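Local coordinates for protein choline dehydrogenase and related flavoproteins (Aspergillus oryzae, PDB 3Q9T) that oxidises formate, as a formate oxidase of the glucose-methanol-choline oxidoreductase family that carries 8-formyl-FAD at its catalytic site, at residues Asp57-Lys62 with Pro83-Lys88; Trp65-Thr70 with Gln442-Asn447; Val300-Met305 with Pro430-Leu435. All coordinates share one frame; numbering follows the deposited sequence. Where two conformers were deposited one is given.

Overall arrangement
Interactions 1 and 2 touch each other and both reach the 8-formyl-FAD; the backbone of 65-70 is hydrogen-bonded to that of 83-88. Interactions 2 and 3 share a three-stranded antiparallel sheet in which 431-434 lies between 302-304 and 445-447. Interactions 1 and 3 do not touch, and their centres are about 21 Å apart. Interaction 2 is the buried one, held by amide and backbone bonds around packed side chains. Interaction 1 is partly buried and joins a turn to a short strand and the loop after it, through one water and side-chain packing. Interaction 3, also partly buried, relies mainly on backbone bonds, with an amide-carboxylate pair on one face.

Interaction 1. Residues Asp57-Lys62 with Pro83-Lys88; sequences DLRNSK and PNTRGK. With FAY ([(2R,3S,4R,5R)-5-(6-amino-9H-purin-9-yl)-3,4-dihydroxytetrahydrofuran-2-yl]methyl (2R,3S,4S)-5-(8-formyl-7-methyl-2,4-dioxo-3,4-dihydrobenzo[g]pteridin-10(2H)-yl)-2,3,4-trihydroxypentyl dihydrogen diphosphate), chain D.
One water does the polar work between Asp57-Lys62 and Pro83-Lys88. It accepts from Arg59 NH1 and donates to Pro83 O and to Thr85 OG1, the last two at 2.7 Å. The water lies at the edge of the Arg59 guanidinium, in its plane. Arg59 CG, beside the backbone N (chi1 -70°), comes to 3.3 Å from Thr85 OG1, the two side chains crossing at about a right angle. The bend at chi3 then turns the guanidinium toward the water and Pro83. The Thr85 hydroxyl is also hydrogen-bonded to Asp64, whose carboxylate takes the Asn60 and Arg86 backbone N-H groups as well. Asn60 lays its amide across the Pro83 ring, with OD1 and ND2 each 3.4 Å from Pro83 CG. The peptide bond before Pro83 is cis.

Segment 57-62 makes a type II beta turn from Leu58 to Ser61, with Asn60 at positive phi (66°). Leu58 O closes it, accepting from Ser61 N and Ser61 OG. Segment 83-88 runs from a short strand into the FAD pocket of this GMC oxidoreductase. Thr85 therefore works on two sides: OG1 faces the water and Arg59, while CG2 lies 3.8 Å from the flavin methyl C7M of FAY. Arg86 folds back at chi2 and chi3. Its NE bonds to Thr85 O at 2.9 Å, on a carbonyl lone pair but bent (138°). This bond, with a weak one from NH2 to Phe509 O, probably helps hold one guanidinium face over the 8-formyl carbon C8M, offset toward the rim. Lys88 makes a cation-pi contact with Trp65.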
# COMPACT_ATOMS: atom_id res chain seq x y z
N ASP A 57 -19.59 10.10 4.22
CA ASP A 57 -18.83 11.06 4.99
C ASP A 57 -18.39 10.53 6.35
O ASP A 57 -17.56 11.15 6.99
CB ASP A 57 -19.64 12.34 5.22
CG ASP A 57 -19.94 13.10 3.93
OD1 ASP A 57 -19.07 13.11 3.03
OD2 ASP A 57 -21.04 13.69 3.84
N LEU A 58 -18.98 9.42 6.81
CA LEU A 58 -18.60 8.84 8.10
C LEU A 58 -17.24 8.11 8.08
O LEU A 58 -16.69 7.79 9.14
CB LEU A 58 -19.67 7.88 8.63
CG LEU A 58 -21.02 8.49 9.01
CD1 LEU A 58 -22.06 7.38 9.19
CD2 LEU A 58 -20.92 9.35 10.26
N ARG A 59 -16.71 7.85 6.89
CA ARG A 59 -15.36 7.31 6.76
C ARG A 59 -14.37 8.32 7.33
O ARG A 59 -14.47 9.52 7.07
CB ARG A 59 -15.01 6.99 5.30
CG ARG A 59 -15.76 5.80 4.70
CD ARG A 59 -14.99 5.19 3.50
NE ARG A 59 -14.40 6.25 2.71
CZ ARG A 59 -13.16 6.26 2.24
NH1 ARG A 59 -12.33 5.24 2.45
NH2 ARG A 59 -12.74 7.31 1.56
N ASN A 60 -13.41 7.84 8.10
CA ASN A 60 -12.44 8.70 8.78
C ASN A 60 -12.99 9.61 9.87
O ASN A 60 -12.23 10.38 10.47
CB ASN A 60 -11.62 9.50 7.78
CG ASN A 60 -10.61 8.63 7.07
OD1 ASN A 60 -9.83 7.93 7.71
ND2 ASN A 60 -10.65 8.64 5.73
N SER A 61 -14.29 9.54 10.14
CA SER A 61 -14.86 10.40 11.18
C SER A 61 -14.58 9.80 12.54
O SER A 61 -13.94 8.75 12.65
CB SER A 61 -16.37 10.58 10.98
OG SER A 61 -17.06 9.37 11.29
N LYS A 62 -15.06 10.45 13.59
CA LYS A 62 -14.84 9.91 14.93
C LYS A 62 -15.58 8.58 15.14
O LYS A 62 -15.27 7.85 16.07
CB LYS A 62 -15.26 10.92 16.01
CG LYS A 62 -16.76 11.12 16.14
CD LYS A 62 -17.09 11.93 17.40
CE LYS A 62 -16.82 11.12 18.67
NZ LYS A 62 -17.58 11.63 19.86
N PRO A 83 -8.56 4.28 5.52
CA PRO A 83 -9.21 3.45 6.54
C PRO A 83 -9.96 2.26 5.98
O PRO A 83 -10.62 2.37 4.97
CB PRO A 83 -10.24 4.43 7.13
CG PRO A 83 -10.69 5.22 5.92
CD PRO A 83 -9.41 5.42 5.12
N ASN A 84 -9.87 1.12 6.66
CA ASN A 84 -10.81 0.05 6.41
C ASN A 84 -11.93 0.26 7.41
O ASN A 84 -11.84 -0.18 8.55
CB ASN A 84 -10.15 -1.30 6.63
CG ASN A 84 -11.05 -2.45 6.25
OD1 ASN A 84 -10.78 -3.62 6.57
ND2 ASN A 84 -12.12 -2.13 5.54
N THR A 85 -12.98 0.94 6.97
CA THR A 85 -14.01 1.49 7.84
C THR A 85 -14.83 0.44 8.59
O THR A 85 -15.25 -0.57 8.02
CB THR A 85 -14.93 2.41 6.99
OG1 THR A 85 -14.21 3.59 6.58
CG2 THR A 85 -16.20 2.79 7.74
N ARG A 86 -15.05 0.69 9.88
CA ARG A 86 -15.89 -0.13 10.76
C ARG A 86 -16.53 0.83 11.74
O ARG A 86 -15.90 1.82 12.13
CB ARG A 86 -15.04 -1.11 11.57
CG ARG A 86 -14.53 -2.33 10.81
CD ARG A 86 -15.67 -3.26 10.46
NE ARG A 86 -15.94 -3.24 9.03
CZ ARG A 86 -16.88 -3.97 8.44
NH1 ARG A 86 -17.65 -4.78 9.16
NH2 ARG A 86 -17.05 -3.90 7.12
N GLY A 87 -17.76 0.55 12.17
CA GLY A 87 -18.47 1.44 13.07
C GLY A 87 -17.95 1.42 14.51
O GLY A 87 -17.77 0.36 15.11
N LYS A 88 -17.69 2.60 15.05
CA LYS A 88 -17.28 2.77 16.43
C LYS A 88 -18.30 3.70 17.08
O LYS A 88 -18.19 4.93 17.00
CB LYS A 88 -15.87 3.37 16.50
CG LYS A 88 -15.22 3.25 17.85
CD LYS A 88 -13.82 3.83 17.84
CE LYS A 88 -13.34 4.08 19.26
NZ LYS A 88 -11.95 4.58 19.29
P FAY D . -21.20 -6.91 13.39
N1 FAY D . -23.79 -4.63 4.71
C2 FAY D . -25.02 -4.54 4.06
O2 FAY D . -25.85 -5.43 4.19
N3 FAY D . -25.50 -3.31 3.68
C4 FAY D . -24.60 -2.31 3.41
O4 FAY D . -24.85 -1.56 2.44
N5 FAY D . -22.44 -1.39 3.80
C6 FAY D . -20.58 -0.18 4.57
C7 FAY D . -19.53 0.01 5.45
C8 FAY D . -19.26 -0.97 6.42
O8 FAY D . -18.14 -1.38 8.44
C9 FAY D . -20.14 -2.05 6.57
PA FAY D . -20.16 -4.41 14.23
C1' FAY D . -21.74 -4.51 6.74
C10 FAY D . -22.92 -3.56 4.69
N10 FAY D . -21.90 -3.47 5.63
N1A FAY D . -13.98 -2.57 23.06
O1A FAY D . -18.97 -3.64 13.76
C1B FAY D . -17.54 -2.61 19.21
O1P FAY D . -22.22 -7.00 14.49
C2' FAY D . -22.67 -4.23 7.94
O2' FAY D . -22.59 -2.87 8.22
C2A FAY D . -15.30 -2.16 23.13
O2A FAY D . -21.47 -3.90 13.71
C2B FAY D . -17.57 -1.73 17.97
O2B FAY D . -17.46 -0.35 18.26
O2P FAY D . -20.58 -8.27 13.10
C3' FAY D . -22.58 -5.03 9.28
O3' FAY D . -22.75 -4.26 10.47
N3A FAY D . -16.11 -2.23 22.01
C3B FAY D . -18.92 -2.07 17.39
O3B FAY D . -19.90 -1.30 18.05
O3P FAY D . -19.98 -5.95 13.84
C4' FAY D . -21.34 -5.86 9.47
O4' FAY D . -21.19 -6.61 8.26
C4A FAY D . -15.61 -2.72 20.84
C4B FAY D . -19.14 -3.50 17.80
O4B FAY D . -18.19 -3.79 18.81
C4X FAY D . -23.30 -2.45 3.92
C5' FAY D . -21.45 -6.76 10.72
O5' FAY D . -21.77 -6.23 12.01
C5A FAY D . -14.29 -3.15 20.76
C5B FAY D . -19.00 -4.44 16.62
O5B FAY D . -20.18 -4.35 15.85
C5X FAY D . -21.30 -1.36 4.59
C6A FAY D . -13.46 -3.07 21.88
N6A FAY D . -12.17 -3.40 21.78
N7A FAY D . -14.08 -3.59 19.51
C7M FAY D . -18.59 1.17 5.21
C8A FAY D . -15.21 -3.46 18.79
C8M FAY D . -18.41 -0.58 7.57
C9A FAY D . -21.14 -2.29 5.63
N9A FAY D . -16.17 -2.92 19.60
O HOH W 1 -13.18 2.84 4.21

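Interaction 2. Residues Trp65-Thr70 with Gln442-Asn447. With FAY ([(2R,3S,4R,5R)-5-(6-amino-9H-purin-9-yl)-3,4-dihydroxytetrahydrofuran-2-yl]methyl (2R,3S,4S)-5-(8-formyl-7-methyl-2,4-dioxo-3,4-dihydrobenzo[g]pteridin-10(2H)-yl)-2,3,4-trihydroxypentyl dihydrogen diphosphate), chain D.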
# COMPACT_ATOMS: atom_id res chain seq x y z
N TRP A 65 -13.46 3.23 13.32
CA TRP A 65 -12.23 2.60 13.77
C TRP A 65 -11.07 2.94 12.84
O TRP A 65 -9.94 3.11 13.28
CB TRP A 65 -12.38 1.08 13.90
CG TRP A 65 -13.27 0.66 15.04
CD1 TRP A 65 -14.61 0.37 14.99
CD2 TRP A 65 -12.87 0.48 16.41
NE1 TRP A 65 -15.07 0.02 16.24
CE2 TRP A 65 -14.03 0.08 17.13
CE3 TRP A 65 -11.65 0.61 17.09
CZ2 TRP A 65 -14.00 -0.19 18.50
CZ3 TRP A 65 -11.62 0.34 18.45
CH2 TRP A 65 -12.79 -0.06 19.14
N ALA A 66 -11.37 3.02 11.55
CA ALA A 66 -10.40 3.43 10.54
C ALA A 66 -9.14 2.58 10.58
O ALA A 66 -8.03 3.09 10.58
CB ALA A 66 -10.07 4.93 10.67
N TYR A 67 -9.33 1.26 10.60
CA TYR A 67 -8.21 0.33 10.58
C TYR A 67 -7.35 0.40 9.32
O TYR A 67 -7.85 0.57 8.19
CB TYR A 67 -8.73 -1.11 10.69
CG TYR A 67 -9.52 -1.41 11.94
CD1 TYR A 67 -8.93 -1.32 13.19
CD2 TYR A 67 -10.85 -1.82 11.86
CE1 TYR A 67 -9.65 -1.61 14.34
CE2 TYR A 67 -11.57 -2.10 13.00
CZ TYR A 67 -10.97 -2.00 14.24
OH TYR A 67 -11.67 -2.29 15.37
N LYS A 68 -6.05 0.22 9.51
CA LYS A 68 -5.17 -0.20 8.44
C LYS A 68 -5.46 -1.66 8.15
O LYS A 68 -5.60 -2.46 9.08
CB LYS A 68 -3.71 -0.08 8.87
CG LYS A 68 -3.23 1.35 9.13
CD LYS A 68 -1.79 1.33 9.62
CE LYS A 68 -1.15 2.71 9.54
NZ LYS A 68 0.22 2.66 10.13
N THR A 69 -5.57 -2.02 6.87
CA THR A 69 -5.59 -3.43 6.49
C THR A 69 -5.00 -3.72 5.11
O THR A 69 -5.14 -2.93 4.18
CB THR A 69 -7.01 -4.12 6.63
OG1 THR A 69 -7.62 -4.29 5.36
CG2 THR A 69 -7.91 -3.37 7.54
N THR A 70 -4.33 -4.86 5.01
CA THR A 70 -3.77 -5.32 3.74
C THR A 70 -4.89 -5.88 2.87
O THR A 70 -5.58 -6.84 3.24
CB THR A 70 -2.70 -6.42 3.97
OG1 THR A 70 -1.61 -5.89 4.72
CG2 THR A 70 -2.18 -6.98 2.63
N GLN A 442 -4.26 -1.57 20.55
CA GLN A 442 -3.74 -1.63 19.19
C GLN A 442 -4.65 -2.45 18.30
O GLN A 442 -5.18 -3.50 18.70
CB GLN A 442 -2.32 -2.21 19.15
CG GLN A 442 -1.24 -1.15 19.24
CD GLN A 442 0.15 -1.74 19.22
OE1 GLN A 442 0.33 -2.95 19.00
NE2 GLN A 442 1.15 -0.89 19.45
N GLN A 443 -4.82 -1.99 17.07
CA GLN A 443 -5.62 -2.75 16.11
C GLN A 443 -4.98 -4.11 15.85
O GLN A 443 -3.75 -4.25 15.88
CB GLN A 443 -5.80 -1.96 14.82
CG GLN A 443 -4.55 -1.84 13.96
CD GLN A 443 -4.92 -1.50 12.55
OE1 GLN A 443 -5.16 -0.34 12.23
NE2 GLN A 443 -5.01 -2.51 11.69
N PRO A 444 -5.81 -5.14 15.64
CA PRO A 444 -5.18 -6.39 15.22
C PRO A 444 -4.64 -6.18 13.81
O PRO A 444 -5.03 -5.21 13.13
CB PRO A 444 -6.36 -7.37 15.21
CG PRO A 444 -7.53 -6.50 14.84
CD PRO A 444 -7.28 -5.18 15.54
N ASN A 445 -3.75 -7.05 13.37
CA ASN A 445 -3.28 -7.01 11.99
C ASN A 445 -4.28 -7.73 11.09
O ASN A 445 -4.83 -8.77 11.46
CB ASN A 445 -1.87 -7.58 11.87
CG ASN A 445 -0.81 -6.61 12.35
OD1 ASN A 445 -1.00 -5.39 12.30
ND2 ASN A 445 0.30 -7.14 12.83
N ILE A 446 -4.52 -7.15 9.92
CA ILE A 446 -5.61 -7.61 9.07
C ILE A 446 -5.13 -7.77 7.63
O ILE A 446 -4.72 -6.80 6.99
CB ILE A 446 -6.82 -6.61 9.10
CG1 ILE A 446 -7.21 -6.27 10.55
CG2 ILE A 446 -8.00 -7.16 8.30
CD1 ILE A 446 -8.38 -5.29 10.69
N ASN A 447 -5.19 -9.00 7.15
CA ASN A 447 -4.92 -9.31 5.75
C ASN A 447 -6.15 -9.95 5.10
O ASN A 447 -6.60 -11.02 5.54
CB ASN A 447 -3.72 -10.24 5.64
CG ASN A 447 -3.49 -10.69 4.22
OD1 ASN A 447 -3.90 -10.03 3.28
ND2 ASN A 447 -2.85 -11.84 4.06
P FAY D . -21.20 -6.91 13.39
N1 FAY D . -23.79 -4.63 4.71
C2 FAY D . -25.02 -4.54 4.06
O2 FAY D . -25.85 -5.43 4.19
N3 FAY D . -25.50 -3.31 3.68
C4 FAY D . -24.60 -2.31 3.41
O4 FAY D . -24.85 -1.56 2.44
N5 FAY D . -22.44 -1.39 3.80
C6 FAY D . -20.58 -0.18 4.57
C7 FAY D . -19.53 0.01 5.45
C8 FAY D . -19.26 -0.97 6.42
O8 FAY D . -18.14 -1.38 8.44
C9 FAY D . -20.14 -2.05 6.57
PA FAY D . -20.16 -4.41 14.23
C1' FAY D . -21.74 -4.51 6.74
C10 FAY D . -22.92 -3.56 4.69
N10 FAY D . -21.90 -3.47 5.63
N1A FAY D . -13.98 -2.57 23.06
O1A FAY D . -18.97 -3.64 13.76
C1B FAY D . -17.54 -2.61 19.21
O1P FAY D . -22.22 -7.00 14.49
C2' FAY D . -22.67 -4.23 7.94
O2' FAY D . -22.59 -2.87 8.22
C2A FAY D . -15.30 -2.16 23.13
O2A FAY D . -21.47 -3.90 13.71
C2B FAY D . -17.57 -1.73 17.97
O2B FAY D . -17.46 -0.35 18.26
O2P FAY D . -20.58 -8.27 13.10
C3' FAY D . -22.58 -5.03 9.28
O3' FAY D . -22.75 -4.26 10.47
N3A FAY D . -16.11 -2.23 22.01
C3B FAY D . -18.92 -2.07 17.39
O3B FAY D . -19.90 -1.30 18.05
O3P FAY D . -19.98 -5.95 13.84
C4' FAY D . -21.34 -5.86 9.47
O4' FAY D . -21.19 -6.61 8.26
C4A FAY D . -15.61 -2.72 20.84
C4B FAY D . -19.14 -3.50 17.80
O4B FAY D . -18.19 -3.79 18.81
C4X FAY D . -23.30 -2.45 3.92
C5' FAY D . -21.45 -6.76 10.72
O5' FAY D . -21.77 -6.23 12.01
C5A FAY D . -14.29 -3.15 20.76
C5B FAY D . -19.00 -4.44 16.62
O5B FAY D . -20.18 -4.35 15.85
C5X FAY D . -21.30 -1.36 4.59
C6A FAY D . -13.46 -3.07 21.88
N6A FAY D . -12.17 -3.40 21.78
N7A FAY D . -14.08 -3.59 19.51
C7M FAY D . -18.59 1.17 5.21
C8A FAY D . -15.21 -3.46 18.79
C8M FAY D . -18.41 -0.58 7.57
C9A FAY D . -21.14 -2.29 5.63
N9A FAY D . -16.17 -2.92 19.60
O HOH W 2 -3.55 -4.51 9.22
O HOH W 3 -1.70 -5.58 7.37
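The amide of Gln443 grips the backbone of Lys68 twice. NE2 donates to Lys68 O at 2.7 Å, nearly straight (165°) and in the amide plane. OE1 takes Lys68 N at 2.9 Å on an in-plane lone pair. NE2 also donates to Pro444 O, so three bonds fix the rotation of this amide. Its CG sits in the crowded position between backbone N and carbonyl carbon (chi1 72°), and the chain then extends to Lys68. Farther along, Thr70 N donates to Ile446 O at 2.8 Å, nearly along the C=O axis. Thr70 and Asn447 form a single beta bridge. One water joins Lys68 O to Ile446 N; a second lies between Thr70 OG1 and Ile446 O.

Packing fills in around these bonds. The Tyr67 ring and the Gln443 amide planes are 80° apart, and Tyr67 CD1 meets Gln443 CB at 3.6 Å. Ile446 lies obliquely across Thr69, CB to CB at 3.5 Å, with its CD1 reaching Thr69 CG2. Trp65 CB sits over one face of the Tyr67 ring, and Tyr67 OH, bonded to Glu270, over one face of the Trp65 ring. Trp65 NE1 gives a weak bond to the ribose O2B of FAY at 3.2 Å. The extended Lys68 chain leads its NZ to a salt bridge with Glu78 of the second subunit. A side-chain amide thus stands in for a strand partner at Lys68, joining 442-447 to a segment that meets both the FAD and the subunit interface.

Interaction 3. Residues Val300-Met305 with Pro430-Leu435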
# COMPACT_ATOMS: atom_id res chain seq x y z
N VAL A 300 -9.15 -19.33 15.38
CA VAL A 300 -9.45 -17.98 15.83
C VAL A 300 -8.67 -16.94 15.01
O VAL A 300 -7.44 -16.97 14.96
CB VAL A 300 -9.15 -17.79 17.33
CG1 VAL A 300 -9.30 -16.31 17.72
CG2 VAL A 300 -10.07 -18.68 18.18
N GLY A 301 -9.39 -16.02 14.38
CA GLY A 301 -8.74 -15.05 13.50
C GLY A 301 -8.47 -15.58 12.09
O GLY A 301 -8.20 -14.81 11.18
N GLN A 302 -8.51 -16.91 11.92
CA GLN A 302 -8.35 -17.51 10.59
C GLN A 302 -9.65 -17.48 9.79
O GLN A 302 -10.71 -17.15 10.33
CB GLN A 302 -7.84 -18.95 10.73
CG GLN A 302 -6.51 -19.02 11.45
CD GLN A 302 -5.42 -18.21 10.75
OE1 GLN A 302 -5.12 -18.42 9.58
NE2 GLN A 302 -4.83 -17.26 11.48
N ASN A 303 -9.58 -17.81 8.50
CA ASN A 303 -10.78 -17.86 7.67
C ASN A 303 -11.46 -16.52 7.47
O ASN A 303 -12.66 -16.46 7.19
CB ASN A 303 -11.80 -18.85 8.24
CG ASN A 303 -11.17 -20.17 8.60
OD1 ASN A 303 -10.53 -20.81 7.77
ND2 ASN A 303 -11.33 -20.58 9.86
N LEU A 304 -10.72 -15.43 7.61
CA LEU A 304 -11.26 -14.12 7.28
C LEU A 304 -11.61 -14.10 5.79
O LEU A 304 -10.73 -14.26 4.94
CB LEU A 304 -10.24 -13.04 7.61
CG LEU A 304 -10.52 -11.68 7.02
CD1 LEU A 304 -11.78 -11.14 7.67
CD2 LEU A 304 -9.34 -10.75 7.21
N MET A 305 -12.89 -13.92 5.46
CA MET A 305 -13.32 -13.85 4.06
C MET A 305 -14.17 -12.61 3.81
O MET A 305 -15.07 -12.28 4.60
CB MET A 305 -14.10 -15.10 3.65
CG MET A 305 -14.18 -15.29 2.14
SD MET A 305 -12.64 -15.97 1.45
CE MET A 305 -13.04 -15.83 -0.29
N PRO A 430 -9.03 -17.59 2.21
CA PRO A 430 -9.27 -16.54 3.21
C PRO A 430 -7.99 -15.88 3.68
O PRO A 430 -6.91 -16.46 3.55
CB PRO A 430 -9.90 -17.31 4.38
CG PRO A 430 -9.49 -18.72 4.19
CD PRO A 430 -9.39 -18.93 2.71
N GLY A 431 -8.11 -14.67 4.21
CA GLY A 431 -6.99 -14.02 4.86
C GLY A 431 -6.99 -14.40 6.34
O GLY A 431 -7.49 -15.45 6.74
N GLU A 432 -6.44 -13.52 7.16
CA GLU A 432 -6.40 -13.77 8.59
C GLU A 432 -6.38 -12.48 9.40
O GLU A 432 -5.98 -11.40 8.91
CB GLU A 432 -5.17 -14.64 8.94
CG GLU A 432 -3.84 -14.09 8.40
CD GLU A 432 -2.64 -14.89 8.88
OE1 GLU A 432 -1.51 -14.58 8.45
OE2 GLU A 432 -2.83 -15.83 9.70
N VAL A 433 -6.83 -12.59 10.64
CA VAL A 433 -6.62 -11.54 11.62
C VAL A 433 -5.62 -12.04 12.65
O VAL A 433 -5.83 -13.08 13.27
CB VAL A 433 -7.92 -11.18 12.32
CG1 VAL A 433 -7.65 -10.29 13.52
CG2 VAL A 433 -8.85 -10.50 11.35
N THR A 434 -4.52 -11.33 12.83
CA THR A 434 -3.55 -11.72 13.83
C THR A 434 -3.26 -10.61 14.84
O THR A 434 -3.57 -9.45 14.60
CB THR A 434 -2.23 -12.13 13.16
OG1 THR A 434 -1.85 -11.12 12.22
CG2 THR A 434 -2.39 -13.47 12.43
N LEU A 435 -2.63 -10.97 15.95
CA LEU A 435 -2.25 -9.97 16.92
C LEU A 435 -0.98 -9.25 16.49
O LEU A 435 -0.07 -9.85 15.93
CB LEU A 435 -2.00 -10.59 18.29
CG LEU A 435 -3.18 -11.23 19.01
CD1 LEU A 435 -2.68 -11.78 20.32
CD2 LEU A 435 -4.30 -10.21 19.23
O HOH W 4 -7.07 -18.15 7.22
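Strand 302-304 is short and weakly bonded, and it crosses strand 431-434 at 117°, far from a straight antiparallel pairing. Strand 431-434 is the middle one of a three-stranded antiparallel sheet, with 302-304 on one side and 445-447 on the other. The firmest link is Val433 N to Gly301 O, 2.7 Å and almost straight (174°), on an in-plane lone pair. Leu304 and Gly431 form an antiparallel hydrogen-bonded pair. Gly431 N gives a bond of 2.8 Å to Leu304 O, but the return bond from Leu304 N to Gly431 O is weak. Gly301 has a positive phi, at which a CB would already crowd the preceding carbonyl, and Val433 O lies where it would point. A water accepts from Asn303 N and donates to Gly431 O and Gln302 OE1.

Gln302 and Glu432 lie side by side, pointing the same way. Gln302 bends at chi2, which brings NE2 to 3.0 Å from Glu432 OE2, on its anti lone pair. The amide and carboxylate planes stand 84° apart. Leu304 meets Val433 tip to tip, CD2 to CG2 at 4.2 Å, and packs on Val268 of helix 267-277. Pro430 CB packs against the backbone of Asn303 and Leu304, 3.2 Å from Leu304 O, and Met305 SD lies near Pro430 CA. With both ends engaged, the Gln302 amide is probably fixed in orientation, and its NE2 may partly offset the Glu432 charge.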